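Local coordinates for nicotinamide-nucleotide adenylyltransferase NadR family / Ribosylnicotinamide kinase (Lactococcus lactis subsp. cremoris, PDB 6GYE), which binds nicotinamide riboside and, as a NadR-family protein, probably phosphorylates it and adenylylates the resulting mononucleotide to make NAD+, at residues R199-S203 against I204-F208; T265-Y268 against A269-L273; E325-M328 against R329-E333; G335-D338 against K339-I342. One frame throughout, in Å; residues are numbered along the deposited sequence.

Contact 1 (R199-S203 against I204-F208); sequences RLARS and INAPF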
loop_
_atom_site.group_PDB
_atom_site.type_symbol
_atom_site.label_atom_id
_atom_site.label_comp_id
_atom_site.label_asym_id
_atom_site.label_seq_id
_atom_site.Cartn_x
_atom_site.Cartn_y
_atom_site.Cartn_z
ATOM N N ARG A 199 6.080 -10.077 -20.571
ATOM C CA ARG A 199 7.350 -9.519 -21.022
ATOM C C ARG A 199 7.679 -8.236 -20.262
ATOM O O ARG A 199 8.825 -8.043 -19.831
ATOM C CB ARG A 199 7.326 -9.289 -22.528
ATOM C CG ARG A 199 7.101 -10.588 -23.261
ATOM C CD ARG A 199 8.099 -10.884 -24.317
ATOM N NE ARG A 199 7.670 -10.516 -25.658
ATOM C CZ ARG A 199 7.579 -11.376 -26.668
ATOM N NH1 ARG A 199 7.883 -12.660 -26.485
ATOM N NH2 ARG A 199 7.209 -10.943 -27.864
ATOM N N LEU A 200 6.692 -7.355 -20.056
ATOM C CA LEU A 200 6.973 -6.139 -19.289
ATOM C C LEU A 200 7.450 -6.482 -17.880
ATOM O O LEU A 200 8.496 -6.001 -17.440
ATOM C CB LEU A 200 5.744 -5.229 -19.236
ATOM C CG LEU A 200 5.287 -4.568 -20.541
ATOM C CD1 LEU A 200 3.951 -3.878 -20.331
ATOM C CD2 LEU A 200 6.326 -3.577 -21.072
ATOM N N ALA A 201 6.704 -7.342 -17.170
ATOM C CA ALA A 201 7.058 -7.714 -15.797
ATOM C C ALA A 201 8.405 -8.424 -15.739
ATOM O O ALA A 201 9.270 -8.088 -14.919
ATOM C CB ALA A 201 5.972 -8.611 -15.184
ATOM N N ARG A 202 8.601 -9.418 -16.605
ATOM C CA ARG A 202 9.857 -10.154 -16.539
ATOM C C ARG A 202 11.037 -9.253 -16.884
ATOM O O ARG A 202 12.151 -9.490 -16.409
ATOM C CB ARG A 202 9.789 -11.400 -17.430
ATOM C CG ARG A 202 8.961 -12.526 -16.771
ATOM C CD ARG A 202 8.482 -13.582 -17.748
ATOM N NE ARG A 202 7.810 -14.671 -17.048
ATOM C CZ ARG A 202 7.009 -15.568 -17.615
ATOM N NH1 ARG A 202 6.741 -15.532 -18.921
ATOM N NH2 ARG A 202 6.476 -16.514 -16.861
ATOM N N SER A 203 10.810 -8.181 -17.653
ATOM C CA SER A 203 11.917 -7.285 -17.998
ATOM C C SER A 203 12.552 -6.673 -16.758
ATOM O O SER A 203 13.740 -6.341 -16.773
ATOM C CB SER A 203 11.439 -6.166 -18.922
ATOM O OG SER A 203 10.950 -6.687 -20.146
ATOM N N ILE A 204 11.812 -6.568 -15.658
ATOM C CA ILE A 204 12.390 -5.917 -14.488
ATOM C C ILE A 204 12.207 -6.752 -13.223
ATOM O O ILE A 204 12.282 -6.219 -12.110
ATOM C CB ILE A 204 11.780 -4.512 -14.304
ATOM C CG1 ILE A 204 10.247 -4.598 -14.206
ATOM C CG2 ILE A 204 12.190 -3.583 -15.450
ATOM C CD1 ILE A 204 9.600 -3.279 -13.744
ATOM N N ASN A 205 11.983 -8.062 -13.374
ATOM C CA ASN A 205 11.836 -8.965 -12.236
ATOM C C ASN A 205 10.632 -8.596 -11.365
ATOM O O ASN A 205 10.666 -8.744 -10.139
ATOM C CB ASN A 205 13.125 -9.042 -11.396
ATOM C CG ASN A 205 14.207 -9.828 -12.081
ATOM O OD1 ASN A 205 13.922 -10.629 -12.984
ATOM N ND2 ASN A 205 15.447 -9.680 -11.610
ATOM N N ALA A 206 9.541 -8.092 -12.008
ATOM C CA ALA A 206 8.330 -7.724 -11.299
ATOM C C ALA A 206 7.311 -8.859 -11.322
ATOM O O ALA A 206 7.286 -9.658 -12.262
ATOM C CB ALA A 206 7.701 -6.481 -11.933
ATOM N N PRO A 207 6.462 -8.962 -10.302
ATOM C CA PRO A 207 5.366 -9.923 -10.354
ATOM C C PRO A 207 4.268 -9.386 -11.259
ATOM O O PRO A 207 4.185 -8.192 -11.538
ATOM C CB PRO A 207 4.893 -10.027 -8.893
ATOM C CG PRO A 207 5.284 -8.775 -8.279
ATOM C CD PRO A 207 6.486 -8.236 -9.019
ATOM N N PHE A 208 3.422 -10.300 -11.722
ATOM C CA PHE A 208 2.292 -9.932 -12.560
ATOM C C PHE A 208 1.123 -10.856 -12.241
ATOM O O PHE A 208 1.315 -11.972 -11.776
ATOM C CB PHE A 208 2.651 -10.021 -14.049
ATOM C CG PHE A 208 3.078 -11.396 -14.487
ATOM C CD1 PHE A 208 4.412 -11.779 -14.426
ATOM C CD2 PHE A 208 2.144 -12.309 -14.952
ATOM C CE1 PHE A 208 4.801 -13.052 -14.834
ATOM C CE2 PHE A 208 2.528 -13.589 -15.350
ATOM C CZ PHE A 208 3.850 -13.960 -15.294
#

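Contact 2 (T265-Y268 against A269-L273); sequences TRVY and AKLYL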
loop_
_atom_site.group_PDB
_atom_site.type_symbol
_atom_site.label_atom_id
_atom_site.label_comp_id
_atom_site.label_asym_id
_atom_site.label_seq_id
_atom_site.Cartn_x
_atom_site.Cartn_y
_atom_site.Cartn_z
ATOM N N THR A 265 -13.755 -5.648 -16.895
ATOM C CA THR A 265 -14.951 -6.475 -16.733
ATOM C C THR A 265 -16.215 -5.642 -16.876
ATOM O O THR A 265 -17.219 -6.128 -17.406
ATOM C CB THR A 265 -14.951 -7.168 -15.374
ATOM O OG1 THR A 265 -13.750 -7.922 -15.236
ATOM C CG2 THR A 265 -16.174 -8.142 -15.230
ATOM N N ARG A 266 -16.174 -4.378 -16.434
ATOM C CA ARG A 266 -17.344 -3.516 -16.543
ATOM C C ARG A 266 -17.650 -3.167 -17.991
ATOM O O ARG A 266 -18.810 -2.923 -18.338
ATOM C CB ARG A 266 -17.143 -2.246 -15.710
ATOM C CG ARG A 266 -18.417 -1.429 -15.507
ATOM C CD ARG A 266 -18.178 -0.206 -14.606
ATOM N NE ARG A 266 -19.391 0.597 -14.410
ATOM C CZ ARG A 266 -19.690 1.689 -15.105
ATOM N NH1 ARG A 266 -18.863 2.120 -16.042
ATOM N NH2 ARG A 266 -20.806 2.359 -14.857
ATOM N N VAL A 267 -16.637 -3.124 -18.846
ATOM C CA VAL A 267 -16.901 -2.901 -20.256
ATOM C C VAL A 267 -17.648 -4.090 -20.847
ATOM O O VAL A 267 -18.667 -3.922 -21.530
ATOM C CB VAL A 267 -15.592 -2.614 -21.009
ATOM C CG1 VAL A 267 -15.854 -2.586 -22.500
ATOM C CG2 VAL A 267 -14.972 -1.286 -20.532
ATOM N N TYR A 268 -17.173 -5.315 -20.575
ATOM C CA TYR A 268 -17.881 -6.488 -21.081
ATOM C C TYR A 268 -19.306 -6.544 -20.551
ATOM O O TYR A 268 -20.250 -6.786 -21.317
ATOM C CB TYR A 268 -17.133 -7.770 -20.732
ATOM C CG TYR A 268 -15.892 -7.986 -21.559
ATOM C CD1 TYR A 268 -15.965 -8.047 -22.950
ATOM C CD2 TYR A 268 -14.643 -8.124 -20.956
ATOM C CE1 TYR A 268 -14.824 -8.230 -23.720
ATOM C CE2 TYR A 268 -13.493 -8.329 -21.719
ATOM C CZ TYR A 268 -13.589 -8.374 -23.097
ATOM O OH TYR A 268 -12.454 -8.570 -23.854
ATOM N N ALA A 269 -19.484 -6.299 -19.248
ATOM C CA ALA A 269 -20.825 -6.331 -18.671
ATOM C C ALA A 269 -21.744 -5.329 -19.357
ATOM O O ALA A 269 -22.887 -5.662 -19.700
ATOM C CB ALA A 269 -20.768 -6.057 -17.166
ATOM N N LYS A 270 -21.251 -4.108 -19.594
ATOM C CA LYS A 270 -22.077 -3.086 -20.235
ATOM C C LYS A 270 -22.480 -3.516 -21.638
ATOM O O LYS A 270 -23.618 -3.287 -22.059
ATOM C CB LYS A 270 -21.336 -1.743 -20.265
ATOM C CG LYS A 270 -22.158 -0.572 -20.790
ATOM C CD LYS A 270 -23.361 -0.274 -19.887
ATOM C CE LYS A 270 -23.988 1.088 -20.179
ATOM N NZ LYS A 270 -23.371 2.184 -19.345
ATOM N N LEU A 271 -21.571 -4.172 -22.360
ATOM C CA LEU A 271 -21.841 -4.551 -23.742
ATOM C C LEU A 271 -22.746 -5.762 -23.856
ATOM O O LEU A 271 -23.509 -5.860 -24.819
ATOM C CB LEU A 271 -20.543 -4.838 -24.487
ATOM C CG LEU A 271 -19.697 -3.605 -24.794
ATOM C CD1 LEU A 271 -18.492 -3.983 -25.620
ATOM C CD2 LEU A 271 -20.562 -2.629 -25.537
ATOM N N TYR A 272 -22.666 -6.708 -22.924
ATOM C CA TYR A 272 -23.323 -7.990 -23.126
ATOM C C TYR A 272 -24.402 -8.336 -22.109
ATOM O O TYR A 272 -25.215 -9.219 -22.389
ATOM C CB TYR A 272 -22.281 -9.121 -23.148
ATOM C CG TYR A 272 -21.259 -8.944 -24.253
ATOM C CD1 TYR A 272 -21.612 -9.115 -25.586
ATOM C CD2 TYR A 272 -19.945 -8.608 -23.968
ATOM C CE1 TYR A 272 -20.690 -8.957 -26.603
ATOM C CE2 TYR A 272 -19.013 -8.445 -24.983
ATOM C CZ TYR A 272 -19.393 -8.620 -26.296
ATOM O OH TYR A 272 -18.476 -8.462 -27.309
ATOM N N LEU A 273 -24.455 -7.684 -20.976
ATOM C CA LEU A 273 -25.532 -8.062 -20.074
ATOM C C LEU A 273 -26.783 -7.254 -20.367
ATOM O O LEU A 273 -26.710 -6.129 -20.874
ATOM C CB LEU A 273 -25.113 -7.835 -18.623
ATOM C CG LEU A 273 -24.175 -8.828 -17.938
ATOM C CD1 LEU A 273 -23.853 -8.337 -16.537
ATOM C CD2 LEU A 273 -24.808 -10.221 -17.882
#

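Contact 3 (E325-M328 against R329-E333); sequences EELM and RQLAE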
loop_
_atom_site.group_PDB
_atom_site.type_symbol
_atom_site.label_atom_id
_atom_site.label_comp_id
_atom_site.label_asym_id
_atom_site.label_seq_id
_atom_site.Cartn_x
_atom_site.Cartn_y
_atom_site.Cartn_z
ATOM N N GLU A 325 -14.137 1.668 -27.801
ATOM C CA GLU A 325 -14.872 2.909 -27.567
ATOM C C GLU A 325 -15.517 2.913 -26.191
ATOM O O GLU A 325 -15.514 3.935 -25.500
ATOM C CB GLU A 325 -15.939 3.137 -28.643
ATOM C CG GLU A 325 -15.424 3.249 -30.081
ATOM C CD GLU A 325 -14.302 4.271 -30.265
ATOM O OE1 GLU A 325 -14.237 5.266 -29.505
ATOM O OE2 GLU A 325 -13.472 4.076 -31.180
ATOM N N GLU A 326 -16.082 1.782 -25.772
ATOM C CA GLU A 326 -16.724 1.758 -24.466
ATOM C C GLU A 326 -15.688 1.857 -23.355
ATOM O O GLU A 326 -15.916 2.531 -22.341
ATOM C CB GLU A 326 -17.574 0.498 -24.318
ATOM C CG GLU A 326 -18.228 0.352 -22.952
ATOM C CD GLU A 326 -19.234 1.455 -22.645
ATOM O OE1 GLU A 326 -19.670 2.176 -23.576
ATOM O OE2 GLU A 326 -19.594 1.601 -21.455
ATOM N N LEU A 327 -14.536 1.213 -23.544
ATOM C CA LEU A 327 -13.465 1.305 -22.558
ATOM C C LEU A 327 -13.010 2.748 -22.390
ATOM O O LEU A 327 -12.881 3.246 -21.263
ATOM C CB LEU A 327 -12.290 0.415 -22.965
ATOM C CG LEU A 327 -11.004 0.527 -22.126
ATOM C CD1 LEU A 327 -11.199 0.081 -20.673
ATOM C CD2 LEU A 327 -9.867 -0.245 -22.757
ATOM N N MET A 328 -12.777 3.443 -23.507
ATOM C CA MET A 328 -12.344 4.832 -23.419
ATOM C C MET A 328 -13.414 5.702 -22.766
ATOM O O MET A 328 -13.095 6.575 -21.951
ATOM C CB MET A 328 -11.965 5.364 -24.801
ATOM C CG MET A 328 -10.746 4.675 -25.435
ATOM S SD MET A 328 -9.260 4.505 -24.391
ATOM C CE MET A 328 -8.948 6.215 -23.950
ATOM N N ARG A 329 -14.687 5.479 -23.100
ATOM C CA ARG A 329 -15.763 6.179 -22.398
ATOM C C ARG A 329 -15.647 5.980 -20.891
ATOM O O ARG A 329 -15.737 6.933 -20.112
ATOM C CB ARG A 329 -17.139 5.688 -22.847
ATOM C CG ARG A 329 -17.851 6.510 -23.883
ATOM C CD ARG A 329 -19.256 5.957 -24.106
ATOM N NE ARG A 329 -19.289 4.600 -24.654
ATOM C CZ ARG A 329 -19.191 4.301 -25.947
ATOM N NH1 ARG A 329 -19.048 5.276 -26.843
ATOM N NH2 ARG A 329 -19.246 3.027 -26.339
ATOM N N GLN A 330 -15.461 4.730 -20.462
ATOM C CA GLN A 330 -15.452 4.447 -19.033
ATOM C C GLN A 330 -14.201 4.998 -18.360
ATOM O O GLN A 330 -14.286 5.557 -17.261
ATOM C CB GLN A 330 -15.606 2.944 -18.790
ATOM C CG GLN A 330 -16.974 2.403 -19.255
ATOM C CD GLN A 330 -17.357 1.089 -18.571
ATOM O OE1 GLN A 330 -16.879 0.787 -17.478
ATOM N NE2 GLN A 330 -18.225 0.308 -19.216
ATOM N N LEU A 331 -13.034 4.870 -18.999
ATOM C CA LEU A 331 -11.837 5.491 -18.439
ATOM C C LEU A 331 -12.030 6.997 -18.278
ATOM O O LEU A 331 -11.517 7.597 -17.325
ATOM C CB LEU A 331 -10.608 5.180 -19.301
ATOM C CG LEU A 331 -10.114 3.724 -19.287
ATOM C CD1 LEU A 331 -9.059 3.448 -20.365
ATOM C CD2 LEU A 331 -9.570 3.356 -17.930
ATOM N N ALA A 332 -12.796 7.623 -19.171
ATOM C CA ALA A 332 -13.165 9.011 -18.938
ATOM C C ALA A 332 -14.137 9.118 -17.769
ATOM O O ALA A 332 -13.981 9.985 -16.902
ATOM C CB ALA A 332 -13.765 9.620 -20.204
ATOM N N GLU A 333 -15.133 8.232 -17.719
ATOM C CA GLU A 333 -16.120 8.267 -16.642
ATOM C C GLU A 333 -15.464 8.256 -15.261
ATOM O O GLU A 333 -15.916 8.953 -14.350
ATOM C CB GLU A 333 -17.094 7.093 -16.791
ATOM C CG GLU A 333 -18.086 6.957 -15.644
ATOM C CD GLU A 333 -19.097 5.844 -15.852
ATOM O OE1 GLU A 333 -20.080 5.782 -15.080
ATOM O OE2 GLU A 333 -18.927 5.046 -16.800
#

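Contact 4 (G335-D338 against K339-I342); sequences GLLD and KVVI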
loop_
_atom_site.group_PDB
_atom_site.type_symbol
_atom_site.label_atom_id
_atom_site.label_comp_id
_atom_site.label_asym_id
_atom_site.label_seq_id
_atom_site.Cartn_x
_atom_site.Cartn_y
_atom_site.Cartn_z
ATOM N N GLY A 335 -12.355 9.287 -14.627
ATOM C CA GLY A 335 -11.319 10.316 -14.543
ATOM C C GLY A 335 -9.886 9.821 -14.576
ATOM O O GLY A 335 -9.029 10.359 -13.864
ATOM N N LEU A 336 -9.594 8.831 -15.413
ATOM C CA LEU A 336 -8.290 8.186 -15.442
ATOM C C LEU A 336 -7.446 8.579 -16.650
ATOM O O LEU A 336 -6.351 8.035 -16.832
ATOM C CB LEU A 336 -8.477 6.670 -15.419
ATOM C CG LEU A 336 -9.223 6.128 -14.203
ATOM C CD1 LEU A 336 -9.619 4.690 -14.440
ATOM C CD2 LEU A 336 -8.353 6.238 -12.975
ATOM N N LEU A 337 -7.917 9.509 -17.477
ATOM C CA LEU A 337 -7.302 9.687 -18.791
ATOM C C LEU A 337 -5.845 10.119 -18.706
ATOM O O LEU A 337 -5.070 9.844 -19.628
ATOM C CB LEU A 337 -8.108 10.692 -19.610
ATOM C CG LEU A 337 -9.477 10.141 -20.000
ATOM C CD1 LEU A 337 -10.200 11.104 -20.879
ATOM C CD2 LEU A 337 -9.303 8.796 -20.706
ATOM N N ASP A 338 -5.442 10.773 -17.613
ATOM C CA ASP A 338 -4.058 11.234 -17.514
ATOM C C ASP A 338 -3.073 10.109 -17.235
ATOM O O ASP A 338 -1.868 10.295 -17.441
ATOM C CB ASP A 338 -3.930 12.303 -16.433
ATOM C CG ASP A 338 -4.330 13.678 -16.932
ATOM O OD1 ASP A 338 -4.175 13.948 -18.147
ATOM O OD2 ASP A 338 -4.804 14.488 -16.113
ATOM N N LYS A 339 -3.557 8.944 -16.818
ATOM C CA LYS A 339 -2.721 7.772 -16.613
ATOM C C LYS A 339 -2.742 6.812 -17.796
ATOM O O LYS A 339 -2.070 5.776 -17.746
ATOM C CB LYS A 339 -3.179 7.038 -15.344
ATOM C CG LYS A 339 -3.032 7.878 -14.076
ATOM C CD LYS A 339 -3.699 7.188 -12.895
ATOM C CE LYS A 339 -3.463 7.952 -11.596
ATOM N NZ LYS A 339 -4.194 7.272 -10.491
ATOM N N VAL A 340 -3.481 7.125 -18.858
ATOM C CA VAL A 340 -3.676 6.195 -19.964
ATOM C C VAL A 340 -2.652 6.467 -21.060
ATOM O O VAL A 340 -2.518 7.596 -21.539
ATOM C CB VAL A 340 -5.101 6.299 -20.530
ATOM C CG1 VAL A 340 -5.209 5.480 -21.798
ATOM C CG2 VAL A 340 -6.138 5.826 -19.525
ATOM N N VAL A 341 -1.949 5.422 -21.472
ATOM C CA VAL A 341 -1.109 5.431 -22.657
ATOM C C VAL A 341 -1.662 4.380 -23.608
ATOM O O VAL A 341 -1.831 3.216 -23.225
ATOM C CB VAL A 341 0.361 5.139 -22.314
ATOM C CG1 VAL A 341 1.179 4.965 -23.588
ATOM C CG2 VAL A 341 0.930 6.253 -21.415
ATOM N N ILE A 342 -1.961 4.791 -24.834
ATOM C CA ILE A 342 -2.524 3.913 -25.847
ATOM C C ILE A 342 -1.390 3.379 -26.712
ATOM O O ILE A 342 -0.592 4.158 -27.253
ATOM C CB ILE A 342 -3.560 4.664 -26.692
ATOM C CG1 ILE A 342 -4.677 5.156 -25.784
ATOM C CG2 ILE A 342 -4.085 3.766 -27.795
ATOM C CD1 ILE A 342 -5.830 5.741 -26.528
#

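Contact 1 (R199-S203 against I204-F208)
A Schellman motif ends helix 193-203, and its main bond runs from Ala206 N back to Ala201 O at 2.9 Å. The companion bond, Asn205 N to Arg202 O, is weak at 3.4 Å; Asn205 holds the C-prime position with a positive phi of 62°. Ala201 O is gripped twice, because Ile204 N reaches it at 3.1 Å from the opposite face of the carbonyl plane. The chain then passes strand 255-259 of the parallel sheet, where Pro207 and Phe257 are joined through their backbones. Ile204 CG1 lies 3.7 Å from Ala201 O, and the side chain also packs on Phe257, Val372 and Ile374. Cutting Ile204 back to an alanine would probably open a gap between the helix end and these three neighbours. Farther on, Phe208 CG sits between its own backbone N and carbonyl carbon (chi1 60°), which folds the ring back toward the helix. Its CD1 meets Ala201 CB at 3.6 Å. Beyond that, the ring turns its edge to Arg202: CZ stands over one face of the guanidinium, offset toward the rim and 4.0 Å from NH2, with the two planes 86° apart.

Contact 2 (T265-Y268 against A269-L273)
Tyr272 lies one helical turn beyond Tyr268, and its side chain climbs past that residue's carbonyl before reaching its ring. CB is 3.6 Å from Tyr268 O, the same oxygen that takes the Tyr272 backbone N-H at 2.9 Å. With CG beside the backbone N (chi1 -60°), the ring keeps close to this carbonyl: CD2 comes within 3.2 Å of Tyr268 O, which lies oblique to the ring. The next atom, CE2, meets Tyr268 CD1 at 3.7 Å. Each ring finds the other at its edge and near its own plane, so the two tyrosines lie side by side and point the same way without stacking. Leu271 CB covers part of one face of the Tyr272 ring. On the neighbouring side of the helix, Val267 CG1 and Leu271 CD1 approach more loosely, at 4.3 Å. Trp316 meets both tyrosines, stacking on Tyr268 and lying nearly parallel to Tyr272, while Arg266 is held by salt bridges to Glu282 and Glu333. Most of helix 262-272 packs against three other helices: helix 229-247 touches Thr265 and Tyr268, helix 275-290 touches Ala269 and Lys270, and helix 320-333 packs against Val267.

Contact 3 (E325-M328 against R329-E333)
Glu326 OE1 is gripped by two nitrogens of Arg329, NE at 2.7 Å and NH2 at 2.9 Å, in a side-on salt bridge that puts both bonds on one oxygen. OE1 lies in the guanidinium plane, but the two donors use it differently: NH2 meets its anti lone pair, whereas NE comes from above the carboxylate plane, and the two flat groups are turned 44° apart. The backbone carbonyl of Glu325 covers one guanidinium face, with its O 3.7 Å above the plane and over the centre. The other carboxylate oxygen, OE2, offers its anti lone pair to Gln330 NE2 at 2.9 Å. Glu326 reaches both partners because CG is anti to the backbone N (chi1 177°) and the chain then bends at chi2 (64°), bringing the carboxylate forward, toward the next turn of the helix. An alanine here would probably leave the Arg329 guanidinium without its counter-charge and able to swing, and would take one acceptor from the Gln330 amide. The Glu326 side chain also touches Val267 of helix 262-272. On the sheet side the side-chain contacts are apolar: Leu331 CD1 lies 3.9 Å from Leu327 CG and 4.2 Å from Met328 SD. Leu327 and Leu331 both pack on Met186 and Val299 of the parallel sheet, as in the alpha/beta layering of P-loop NTPase folds.

Contact 4 (G335-D338 against K339-I342)
A 3-10 turn carries the chain from the end of helix 320-333 into strand 340-342, and two successive backbone bonds define it. Lys339 N donates to Leu336 O at 2.9 Å, and Val340 N to Leu337 O at 3.2 Å, each spanning three residues. Neither donor lies on a lone pair. The second is the more extreme: its C=O...N angle is 108° and Val340 N stands well above the carbonyl plane, where the chain passes into the strand. Just ahead of the turn, Gly335 is the C-prime residue of the Schellman motif that closes the helix, and its positive phi (63°) suits glycine. Side chains fill in around the turn. Val340 CG2, placed beside the backbone N by a chi1 of 172°, lies 3.5 Å from Leu336 O and 4.1 Å from Leu337 CA. It meets Leu337 CD2 more loosely, at 4.5 Å. Lys339 CB is 3.6 Å from Leu336 O, but from there the extended chain leads away, and NZ bonds to Met294 O. Strand 340-342 borders the four-stranded sheet; Val341 pairs through its backbone with Ile297 and Val299, and Lys339, just before the strand, with Ile297. Across the contact itself, then, each hydrogen bond joins main chain to main chain, while the side chains add carbon contacts, to Leu336 O and to Leu337. The shape of the turn therefore probably depends more on backbone torsions than on any polar side chain.

Contacts 2, 3 and 4 form a connected series. Arg266 of contact 2 bridges to contact 3, where its NH1 lies 3.0 Å from Glu333 OE2 in a salt bridge, and Lys270 CG packs 3.4 Å from Glu326 OE2. Contact 3 leads straight into contact 4 along the chain, and Leu331 CD1 rests 3.9 Å from Val340 CG2. Contact 1 stands apart, about 10 Å from contact 4 between nearest atoms; it lies against strand 255-259, at the opposite border of the four-stranded sheet from strand 340-342. None belongs to the nicotinamide riboside pocket: the side chains of Pro207, Thr265, Leu331 and Lys339 stay about 10 to 12 Å from the ligand.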